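Local structure of SxtG (Microseira wollei, 6U1R) at residues G223-Q229 / E249-I255; I265-L269 / N280-V284; A301-H306 / K336-M340. The protein transfers amidino groups in the saxitoxin biosynthetic pathway, probably through an amidino-cysteine intermediate. Residues are numbered along the deposited sequence.

Overall arrangement
The three contacts follow one another in series along the chain, each closing before the next opens. Contact 1 pairs two strands of a beta-alpha-beta unit. Contact 2 joins the loops that flank strands 269-273 and 276-279, and contact 3 lays the loop after strand 297-300 on the start of helix 338-346. Contacts 1 and 2 have centres about 16 Å apart and touch through Phe227 and Leu269 and through Ile255 and Ile265. Contacts 2 and 3, about 14 Å apart between centres, meet through Glu282 and Tyr303. Contacts 1 and 2 come near the predicted active-site residues, whereas contact 3 lies away from them.

Contact 1 (G223-Q229 / E249-I255); sequences GRDIFGQ and EYRIHII
Asp225 (chi1 m) accepts two bonds at one oxygen: Arg251 NE lies 2.9 Å and His253 NE2 2.8 Å from Asp225 OD1. Arg251 NH2 reaches Asp225 OD2 at 3.1 Å, which makes the salt bridge two-pronged. Arg251 (m, t, m, chi4 -108°) bends back to achieve this, while His253 (m, chi2 -90°) presents its ring edge. A second salt bridge runs from Arg224 NH1 to Glu249 OE1 at 2.6 Å; the extended Arg224 (m, t, t) also gives NH1 to Glu249 O at 2.9 Å.

The backbones of strands 225-229 and 251-255 are parallel and in one-to-one register, Ile226 opposite Ile252 (CA-CA 4.7 Å), with axes 4.5 Å apart at closest and twisted by -35°. The ladder comprises Arg251 N to Arg224 O (2.8 Å), Ile226 N to Arg251 O (2.9 Å), His253 N to Ile226 O (2.7 Å), Gly228 N to His253 O (2.8 Å) and Ile255 N to Gly228 O (2.8 Å). With helix 236-245 the strands form a beta-alpha-beta unit; adding strand 219-222, antiparallel to 225-229, gives a ββαβ module as in the pentein-type propeller of amidinotransferases.

On the face carrying Asp225, Phe227 and His253, the last two rings are slid apart (centroids 5.2 Å, planes 28°), with Phe227 CD1 3.7 Å from His253 CB. On the other face Ile226 CD1 meets Tyr250 CD1 at 3.9 Å, and helix 236-245 packs on Ile252 and Ile254. Gln229 bonds to Asp218, its side chain about 5 Å from that of His264, a predicted active-site residue.

Contact 2 (I265-L269 / N280-V284); sequences IDTTL and NPEFV
Two hydrogen bonds tie Asn280 to the end of the turn at 265-268, one from its backbone and one from its side chain. Asn280 N donates to Thr268 O at 3.0 Å (153°), and Asn280 ND2 donates to Thr267 O at 3.0 Å (172°), so successive carbonyls are both satisfied by a single residue. The CA atoms of Thr268 and Asn280 are 4.9 Å apart.

The side-chain oxygen is used as well. With chi1 t and chi2 -41°, Asn280 OD1 accepts from Glu282 N at 2.8 Å. Asn280 OD1 also accepts from Phe283 N at 3.1 Å, forming an Asx turn within an Asx motif; residues 281-283 have helical dihedrals, and Val284 N returns weakly to Asn280 O at 3.1 Å. In the 265-269 segment, Ile265 O accepts from both Thr268 N (2.8 Å) and Leu269 N (3.0 Å), closing a tight turn.

The contact brings together the chain entering strand 269-273 and the chain leaving strand 276-279, successive strands joined by a very short connection, as in a beta hairpin. Thr267 lies near the predicted catalytic residues, its side chain about 6 Å from that of Cys368. Beside it, Asp266 OD2 bonds to His367 and Asp266 O to Asn322.

Phe283 (chi1 m, chi2 -8°) turns its ring edge to the threonines: Thr268 OG1 is 3.3 Å from Phe283 CD2, and Thr267 OG1 4.2 Å from Phe283 CE2. The same ring makes an edge-to-face pair with Trp318. Thr268 CG2 (chi1 m) packs 3.5 Å from Val284 CG2 (chi1 t).

Contact 3 (A301-H306 / K336-M340); sequences APYPNH and KQEPM
Proline rings dominate this contact, and the polar link between the segments is a water bridge. Residues 301-303 run in a polyproline II-like conformation (phi -61° to -77°, psi 134° to 159°) against the N-terminus of helix 338-346; Asn305, with positive phi (50/44), then turns the chain. Gln337 occupies the N-cap position and is the centre of an inverse gamma turn (phi/psi -89/62), in which Glu338 N makes a weak 3.0 Å bond to Lys336 O.

Pro339, in the first helical turn, sits opposite Pro304 (CA-CA 5.9 Å). Pro302 CG lies 3.8 Å from Pro339 CB and 3.5 Å from Pro339 O, while Pro339 CG approaches Tyr303 O at 3.6 Å and Pro304 O at 3.7 Å. Met340 (t, p, p) leaves its backbone sideways, but its thioether end comes close to the loop: SD is 4.1 Å from Pro302 CD, and CE 3.9 Å from Ala301 CB. Leu278 of strand 276-279 touches both Ala301 and Met340.

His306 NE2 bonds to Glu357 and lies 3.8 Å from Lys336 CD. The bridging water accepts from Gln337 NE2 at 2.9 Å and donates to His306 O at 2.8 Å.

Contact 1 (G223-Q229 / E249-I255)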
loop_
_atom_site.group_PDB
_atom_site.type_symbol
_atom_site.label_atom_id
_atom_site.label_comp_id
_atom_site.label_asym_id
_atom_site.label_seq_id
_atom_site.Cartn_x
_atom_site.Cartn_y
_atom_site.Cartn_z
ATOM N N GLY A 223 -10.685 3.029 20.873
ATOM C CA GLY A 223 -11.619 1.970 20.495
ATOM C C GLY A 223 -12.294 2.288 19.180
ATOM O O GLY A 223 -11.631 2.590 18.178
ATOM N N ARG A 224 -13.631 2.236 19.169
ATOM C CA ARG A 224 -14.386 2.482 17.947
ATOM C C ARG A 224 -14.286 3.927 17.454
ATOM O O ARG A 224 -14.645 4.190 16.300
ATOM C CB ARG A 224 -15.865 2.139 18.151
ATOM C CG ARG A 224 -16.152 0.656 18.262
ATOM C CD ARG A 224 -17.623 0.340 18.059
ATOM N NE ARG A 224 -17.877 -1.096 18.204
ATOM C CZ ARG A 224 -17.826 -1.988 17.220
ATOM N NH1 ARG A 224 -17.534 -1.619 15.980
ATOM N NH2 ARG A 224 -18.079 -3.273 17.483
ATOM N N ASP A 225 -13.802 4.849 18.280
ATOM C CA ASP A 225 -13.670 6.253 17.911
ATOM C C ASP A 225 -12.192 6.607 17.846
ATOM O O ASP A 225 -11.443 6.344 18.796
ATOM C CB ASP A 225 -14.416 7.145 18.905
ATOM C CG ASP A 225 -15.889 6.862 18.903
ATOM O OD1 ASP A 225 -16.563 7.313 17.957
ATOM O OD2 ASP A 225 -16.362 6.149 19.820
ATOM N N ILE A 226 -11.784 7.184 16.710
ATOM C CA ILE A 226 -10.412 7.594 16.429
ATOM C C ILE A 226 -10.421 9.096 16.138
ATOM O O ILE A 226 -11.327 9.601 15.462
ATOM C CB ILE A 226 -9.845 6.788 15.236
ATOM C CG1 ILE A 226 -9.716 5.303 15.595
ATOM C CG2 ILE A 226 -8.485 7.336 14.775
ATOM C CD1 ILE A 226 -9.528 4.394 14.403
ATOM N N PHE A 227 -9.448 9.815 16.672
ATOM C CA PHE A 227 -9.350 11.260 16.475
ATOM C C PHE A 227 -8.147 11.574 15.599
ATOM O O PHE A 227 -7.059 11.042 15.832
ATOM C CB PHE A 227 -9.250 11.975 17.817
ATOM C CG PHE A 227 -10.466 11.785 18.659
ATOM C CD1 PHE A 227 -11.542 12.649 18.536
ATOM C CD2 PHE A 227 -10.574 10.706 19.509
ATOM C CE1 PHE A 227 -12.682 12.464 19.275
ATOM C CE2 PHE A 227 -11.732 10.517 20.254
ATOM C CZ PHE A 227 -12.782 11.402 20.124
ATOM N N GLY A 228 -8.348 12.430 14.594
ATOM C CA GLY A 228 -7.266 12.834 13.716
ATOM C C GLY A 228 -7.307 14.329 13.466
ATOM O O GLY A 228 -8.212 15.032 13.927
ATOM N N GLN A 229 -6.305 14.801 12.733
ATOM C CA GLN A 229 -6.258 16.184 12.279
ATOM C C GLN A 229 -5.680 16.229 10.871
ATOM O O GLN A 229 -4.870 15.384 10.493
ATOM C CB GLN A 229 -5.388 17.058 13.202
ATOM C CG GLN A 229 -3.944 16.545 13.279
ATOM C CD GLN A 229 -2.991 17.441 14.051
ATOM O OE1 GLN A 229 -3.409 18.337 14.792
ATOM N NE2 GLN A 229 -1.683 17.193 13.882
ATOM N N GLU A 249 -16.410 -0.703 11.369
ATOM C CA GLU A 249 -16.327 -0.780 12.823
ATOM C C GLU A 249 -15.903 0.510 13.508
ATOM O O GLU A 249 -16.089 0.611 14.726
ATOM C CB GLU A 249 -15.349 -1.887 13.261
ATOM C CG GLU A 249 -15.591 -3.284 12.663
ATOM C CD GLU A 249 -16.887 -3.938 13.127
ATOM O OE1 GLU A 249 -17.535 -3.437 14.069
ATOM O OE2 GLU A 249 -17.267 -4.967 12.528
ATOM N N TYR A 250 -15.364 1.499 12.785
ATOM C CA TYR A 250 -14.724 2.655 13.401
ATOM C C TYR A 250 -15.304 3.956 12.862
ATOM O O TYR A 250 -15.773 4.038 11.723
ATOM C CB TYR A 250 -13.199 2.649 13.156
ATOM C CG TYR A 250 -12.527 1.478 13.795
ATOM C CD1 TYR A 250 -12.060 1.554 15.094
ATOM C CD2 TYR A 250 -12.394 0.272 13.117
ATOM C CE1 TYR A 250 -11.450 0.467 15.706
ATOM C CE2 TYR A 250 -11.779 -0.816 13.709
ATOM C CZ TYR A 250 -11.321 -0.710 15.015
ATOM O OH TYR A 250 -10.716 -1.788 15.608
ATOM N N ARG A 251 -15.251 4.975 13.707
ATOM C CA ARG A 251 -15.637 6.332 13.360
ATOM C C ARG A 251 -14.440 7.233 13.608
ATOM O O ARG A 251 -13.868 7.206 14.703
ATOM C CB ARG A 251 -16.822 6.800 14.209
ATOM C CG ARG A 251 -18.039 5.883 14.151
ATOM C CD ARG A 251 -19.030 6.203 15.271
ATOM N NE ARG A 251 -18.573 5.769 16.602
ATOM C CZ ARG A 251 -19.073 4.741 17.298
ATOM N NH1 ARG A 251 -20.059 3.993 16.811
ATOM N NH2 ARG A 251 -18.591 4.456 18.508
ATOM N N ILE A 252 -14.077 8.039 12.609
ATOM C CA ILE A 252 -12.958 8.975 12.717
ATOM C C ILE A 252 -13.484 10.395 12.861
ATOM O O ILE A 252 -14.263 10.868 12.020
ATOM C CB ILE A 252 -12.027 8.874 11.500
ATOM C CG1 ILE A 252 -11.604 7.416 11.301
ATOM C CG2 ILE A 252 -10.830 9.828 11.682
ATOM C CD1 ILE A 252 -10.518 7.224 10.276
ATOM N N HIS A 253 -13.019 11.083 13.903
ATOM C CA HIS A 253 -13.418 12.446 14.232
ATOM C C HIS A 253 -12.225 13.355 13.993
ATOM O O HIS A 253 -11.118 13.031 14.418
ATOM C CB HIS A 253 -13.849 12.540 15.691
ATOM C CG HIS A 253 -14.892 11.538 16.064
ATOM N ND1 HIS A 253 -16.243 11.793 15.951
ATOM C CD2 HIS A 253 -14.779 10.268 16.516
ATOM C CE1 HIS A 253 -16.918 10.721 16.336
ATOM N NE2 HIS A 253 -16.054 9.781 16.681
ATOM N N ILE A 254 -12.442 14.481 13.330
ATOM C CA ILE A 254 -11.347 15.364 12.935
ATOM C C ILE A 254 -11.389 16.603 13.817
ATOM O O ILE A 254 -12.416 17.288 13.875
ATOM C CB ILE A 254 -11.439 15.725 11.445
ATOM C CG1 ILE A 254 -11.319 14.449 10.598
ATOM C CG2 ILE A 254 -10.364 16.741 11.051
ATOM C CD1 ILE A 254 -10.018 13.608 10.869
ATOM N N ILE A 255 -10.282 16.884 14.512
ATOM C CA ILE A 255 -10.166 18.102 15.307
ATOM C C ILE A 255 -9.484 19.179 14.472
ATOM O O ILE A 255 -8.787 18.892 13.498
ATOM C CB ILE A 255 -9.392 17.886 16.624
ATOM C CG1 ILE A 255 -7.905 17.644 16.348
ATOM C CG2 ILE A 255 -9.997 16.738 17.430
ATOM C CD1 ILE A 255 -7.019 17.963 17.498
#

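Contact 2 (I265-L269 / N280-V284)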
loop_
_atom_site.group_PDB
_atom_site.type_symbol
_atom_site.label_atom_id
_atom_site.label_comp_id
_atom_site.label_asym_id
_atom_site.label_seq_id
_atom_site.Cartn_x
_atom_site.Cartn_y
_atom_site.Cartn_z
ATOM N N ILE A 265 -0.362 14.499 15.820
ATOM C CA ILE A 265 -1.344 14.946 16.808
ATOM C C ILE A 265 -0.922 14.632 18.248
ATOM O O ILE A 265 -1.594 15.087 19.198
ATOM C CB ILE A 265 -2.724 14.326 16.479
ATOM C CG1 ILE A 265 -3.892 15.178 17.018
ATOM C CG2 ILE A 265 -2.820 12.849 16.951
ATOM C CD1 ILE A 265 -5.290 14.697 16.518
ATOM N N ASP A 266 0.170 13.891 18.448
ATOM C CA ASP A 266 0.463 13.338 19.764
ATOM C C ASP A 266 1.308 14.281 20.640
ATOM O O ASP A 266 1.918 13.832 21.619
ATOM C CB ASP A 266 1.072 11.919 19.648
ATOM C CG ASP A 266 2.250 11.786 18.687
ATOM O OD1 ASP A 266 2.554 12.705 17.911
ATOM O OD2 ASP A 266 2.875 10.672 18.702
ATOM N N THR A 267 1.303 15.587 20.340
ATOM C CA THR A 267 1.538 16.630 21.334
ATOM C C THR A 267 0.343 17.573 21.447
ATOM O O THR A 267 0.461 18.632 22.079
ATOM C CB THR A 267 2.804 17.453 21.036
ATOM O OG1 THR A 267 2.690 18.128 19.786
ATOM C CG2 THR A 267 4.032 16.582 21.019
ATOM N N THR A 268 -0.813 17.192 20.889
ATOM C CA THR A 268 -2.012 18.023 20.838
ATOM C C THR A 268 -3.177 17.400 21.589
ATOM O O THR A 268 -3.810 18.075 22.432
ATOM C CB THR A 268 -2.409 18.282 19.366
ATOM O OG1 THR A 268 -1.367 19.012 18.684
ATOM C CG2 THR A 268 -3.736 19.050 19.261
ATOM N N LEU A 269 -3.466 16.121 21.320
ATOM C CA LEU A 269 -4.638 15.422 21.848
ATOM C C LEU A 269 -4.182 14.012 22.201
ATOM O O LEU A 269 -3.891 13.221 21.295
ATOM C CB LEU A 269 -5.757 15.400 20.806
ATOM C CG LEU A 269 -7.151 14.997 21.281
ATOM C CD1 LEU A 269 -7.855 16.137 22.001
ATOM C CD2 LEU A 269 -7.975 14.495 20.115
ATOM N N ASN A 280 -3.629 20.043 24.693
ATOM C CA ASN A 280 -2.651 21.117 24.626
ATOM C C ASN A 280 -3.374 22.458 24.663
ATOM O O ASN A 280 -4.182 22.730 23.771
ATOM C CB ASN A 280 -1.852 20.959 23.323
ATOM C CG ASN A 280 -0.775 22.001 23.150
ATOM O OD1 ASN A 280 -0.968 23.186 23.442
ATOM N ND2 ASN A 280 0.378 21.564 22.634
ATOM N N PRO A 281 -3.117 23.326 25.652
ATOM C CA PRO A 281 -3.925 24.553 25.764
ATOM C C PRO A 281 -3.644 25.585 24.682
ATOM O O PRO A 281 -4.477 26.479 24.479
ATOM C CB PRO A 281 -3.556 25.091 27.154
ATOM C CG PRO A 281 -2.177 24.656 27.367
ATOM C CD PRO A 281 -2.084 23.263 26.697
ATOM N N GLU A 282 -2.507 25.514 24.005
ATOM C CA GLU A 282 -2.195 26.448 22.932
ATOM C C GLU A 282 -2.679 25.962 21.571
ATOM O O GLU A 282 -3.035 26.785 20.717
ATOM C CB GLU A 282 -0.684 26.695 22.896
ATOM C CG GLU A 282 -0.172 27.543 24.067
ATOM C CD GLU A 282 -0.642 28.985 23.981
ATOM O OE1 GLU A 282 -0.591 29.544 22.869
ATOM O OE2 GLU A 282 -1.068 29.551 25.007
ATOM N N PHE A 283 -2.693 24.650 21.337
ATOM C CA PHE A 283 -3.093 24.123 20.036
ATOM C C PHE A 283 -4.582 23.787 19.929
ATOM O O PHE A 283 -5.072 23.597 18.806
ATOM C CB PHE A 283 -2.302 22.854 19.697
ATOM C CG PHE A 283 -0.790 23.044 19.592
ATOM C CD1 PHE A 283 -0.201 24.304 19.620
ATOM C CD2 PHE A 283 0.027 21.935 19.456
ATOM C CE1 PHE A 283 1.178 24.443 19.532
ATOM C CE2 PHE A 283 1.398 22.060 19.365
ATOM C CZ PHE A 283 1.977 23.317 19.396
ATOM N N VAL A 284 -5.309 23.695 21.043
ATOM C CA VAL A 284 -6.706 23.258 21.037
ATOM C C VAL A 284 -7.574 24.329 21.679
ATOM O O VAL A 284 -7.289 24.777 22.794
ATOM C CB VAL A 284 -6.868 21.914 21.779
ATOM C CG1 VAL A 284 -8.325 21.585 21.993
ATOM C CG2 VAL A 284 -6.181 20.796 21.004
#

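Contact 3 (A301-H306 / K336-M340)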
loop_
_atom_site.group_PDB
_atom_site.type_symbol
_atom_site.label_atom_id
_atom_site.label_comp_id
_atom_site.label_asym_id
_atom_site.label_seq_id
_atom_site.Cartn_x
_atom_site.Cartn_y
_atom_site.Cartn_z
ATOM N N ALA A 301 -3.197 20.381 29.685
ATOM C CA ALA A 301 -1.798 20.235 30.029
ATOM C C ALA A 301 -1.276 21.503 30.702
ATOM O O ALA A 301 -1.639 22.615 30.299
ATOM C CB ALA A 301 -0.957 19.949 28.781
ATOM N N PRO A 302 -0.411 21.374 31.705
ATOM C CA PRO A 302 0.276 22.550 32.244
ATOM C C PRO A 302 1.299 23.074 31.255
ATOM O O PRO A 302 1.731 22.373 30.340
ATOM C CB PRO A 302 0.942 22.009 33.517
ATOM C CG PRO A 302 1.265 20.591 33.164
ATOM C CD PRO A 302 0.094 20.128 32.312
ATOM N N TYR A 303 1.663 24.354 31.438
ATOM C CA TYR A 303 2.730 24.978 30.658
ATOM C C TYR A 303 4.096 24.530 31.179
ATOM O O TYR A 303 4.310 24.508 32.401
ATOM C CB TYR A 303 2.588 26.502 30.713
ATOM C CG TYR A 303 1.420 27.006 29.892
ATOM C CD1 TYR A 303 0.120 26.957 30.381
ATOM C CD2 TYR A 303 1.613 27.504 28.617
ATOM C CE1 TYR A 303 -0.949 27.402 29.612
ATOM C CE2 TYR A 303 0.552 27.955 27.856
ATOM C CZ TYR A 303 -0.714 27.902 28.353
ATOM O OH TYR A 303 -1.751 28.349 27.570
ATOM N N PRO A 304 5.028 24.154 30.298
ATOM C CA PRO A 304 6.287 23.558 30.766
ATOM C C PRO A 304 7.258 24.546 31.389
ATOM O O PRO A 304 8.082 24.133 32.218
ATOM C CB PRO A 304 6.875 22.947 29.482
ATOM C CG PRO A 304 6.311 23.815 28.399
ATOM C CD PRO A 304 4.926 24.117 28.824
ATOM N N ASN A 305 7.202 25.825 31.016
ATOM C CA ASN A 305 8.191 26.797 31.476
ATOM C C ASN A 305 9.600 26.254 31.248
ATOM O O ASN A 305 10.480 26.354 32.109
ATOM C CB ASN A 305 7.995 27.152 32.960
ATOM C CG ASN A 305 6.691 27.881 33.235
ATOM O OD1 ASN A 305 6.023 27.639 34.250
ATOM N ND2 ASN A 305 6.323 28.776 32.343
ATOM N N HIS A 306 9.809 25.669 30.071
ATOM C CA HIS A 306 11.039 24.958 29.753
ATOM C C HIS A 306 11.099 24.726 28.254
ATOM O O HIS A 306 10.164 24.152 27.687
ATOM C CB HIS A 306 11.114 23.618 30.489
ATOM C CG HIS A 306 12.251 22.749 30.042
ATOM N ND1 HIS A 306 13.572 23.113 30.196
ATOM C CD2 HIS A 306 12.262 21.542 29.422
ATOM C CE1 HIS A 306 14.349 22.156 29.715
ATOM N NE2 HIS A 306 13.579 21.197 29.229
ATOM N N LYS A 336 12.540 16.266 32.662
ATOM C CA LYS A 336 12.527 17.711 32.827
ATOM C C LYS A 336 11.122 18.297 32.730
ATOM O O LYS A 336 10.957 19.501 32.936
ATOM C CB LYS A 336 13.459 18.373 31.806
ATOM C CG LYS A 336 14.944 18.064 32.061
ATOM C CD LYS A 336 15.852 18.955 31.238
ATOM C CE LYS A 336 17.259 18.365 31.104
ATOM N NZ LYS A 336 18.103 18.676 32.283
ATOM N N GLN A 337 10.103 17.481 32.464
ATOM C CA GLN A 337 8.738 17.988 32.347
ATOM C C GLN A 337 8.063 17.993 33.717
ATOM O O GLN A 337 7.090 17.295 33.967
ATOM C CB GLN A 337 7.952 17.151 31.349
ATOM C CG GLN A 337 8.533 17.213 29.970
ATOM C CD GLN A 337 8.295 18.552 29.307
ATOM O OE1 GLN A 337 7.207 19.131 29.437
ATOM N NE2 GLN A 337 9.296 19.044 28.568
ATOM N N GLU A 338 8.635 18.781 34.624
ATOM C CA GLU A 338 8.173 18.728 36.006
ATOM C C GLU A 338 6.718 19.137 36.151
ATOM O O GLU A 338 6.008 18.501 36.949
ATOM C CB GLU A 338 9.086 19.587 36.894
ATOM C CG GLU A 338 10.498 19.024 37.025
ATOM C CD GLU A 338 11.426 19.952 37.798
ATOM O OE1 GLU A 338 10.939 20.692 38.676
ATOM O OE2 GLU A 338 12.638 19.950 37.515
ATOM N N PRO A 339 6.211 20.149 35.443
ATOM C CA PRO A 339 4.774 20.444 35.543
ATOM C C PRO A 339 3.894 19.293 35.081
ATOM O O PRO A 339 2.900 18.965 35.754
ATOM C CB PRO A 339 4.617 21.697 34.665
ATOM C CG PRO A 339 5.988 22.356 34.721
ATOM C CD PRO A 339 6.944 21.197 34.706
ATOM N N MET A 340 4.235 18.643 33.961
ATOM C CA MET A 340 3.458 17.485 33.527
ATOM C C MET A 340 3.475 16.378 34.574
ATOM O O MET A 340 2.441 15.749 34.818
ATOM C CB MET A 340 3.977 16.949 32.192
ATOM C CG MET A 340 3.115 15.839 31.598
ATOM S SD MET A 340 1.459 16.404 31.095
ATOM C CE MET A 340 1.871 17.346 29.669
HETATM O O HOH W 1 9.291 21.559 27.074
#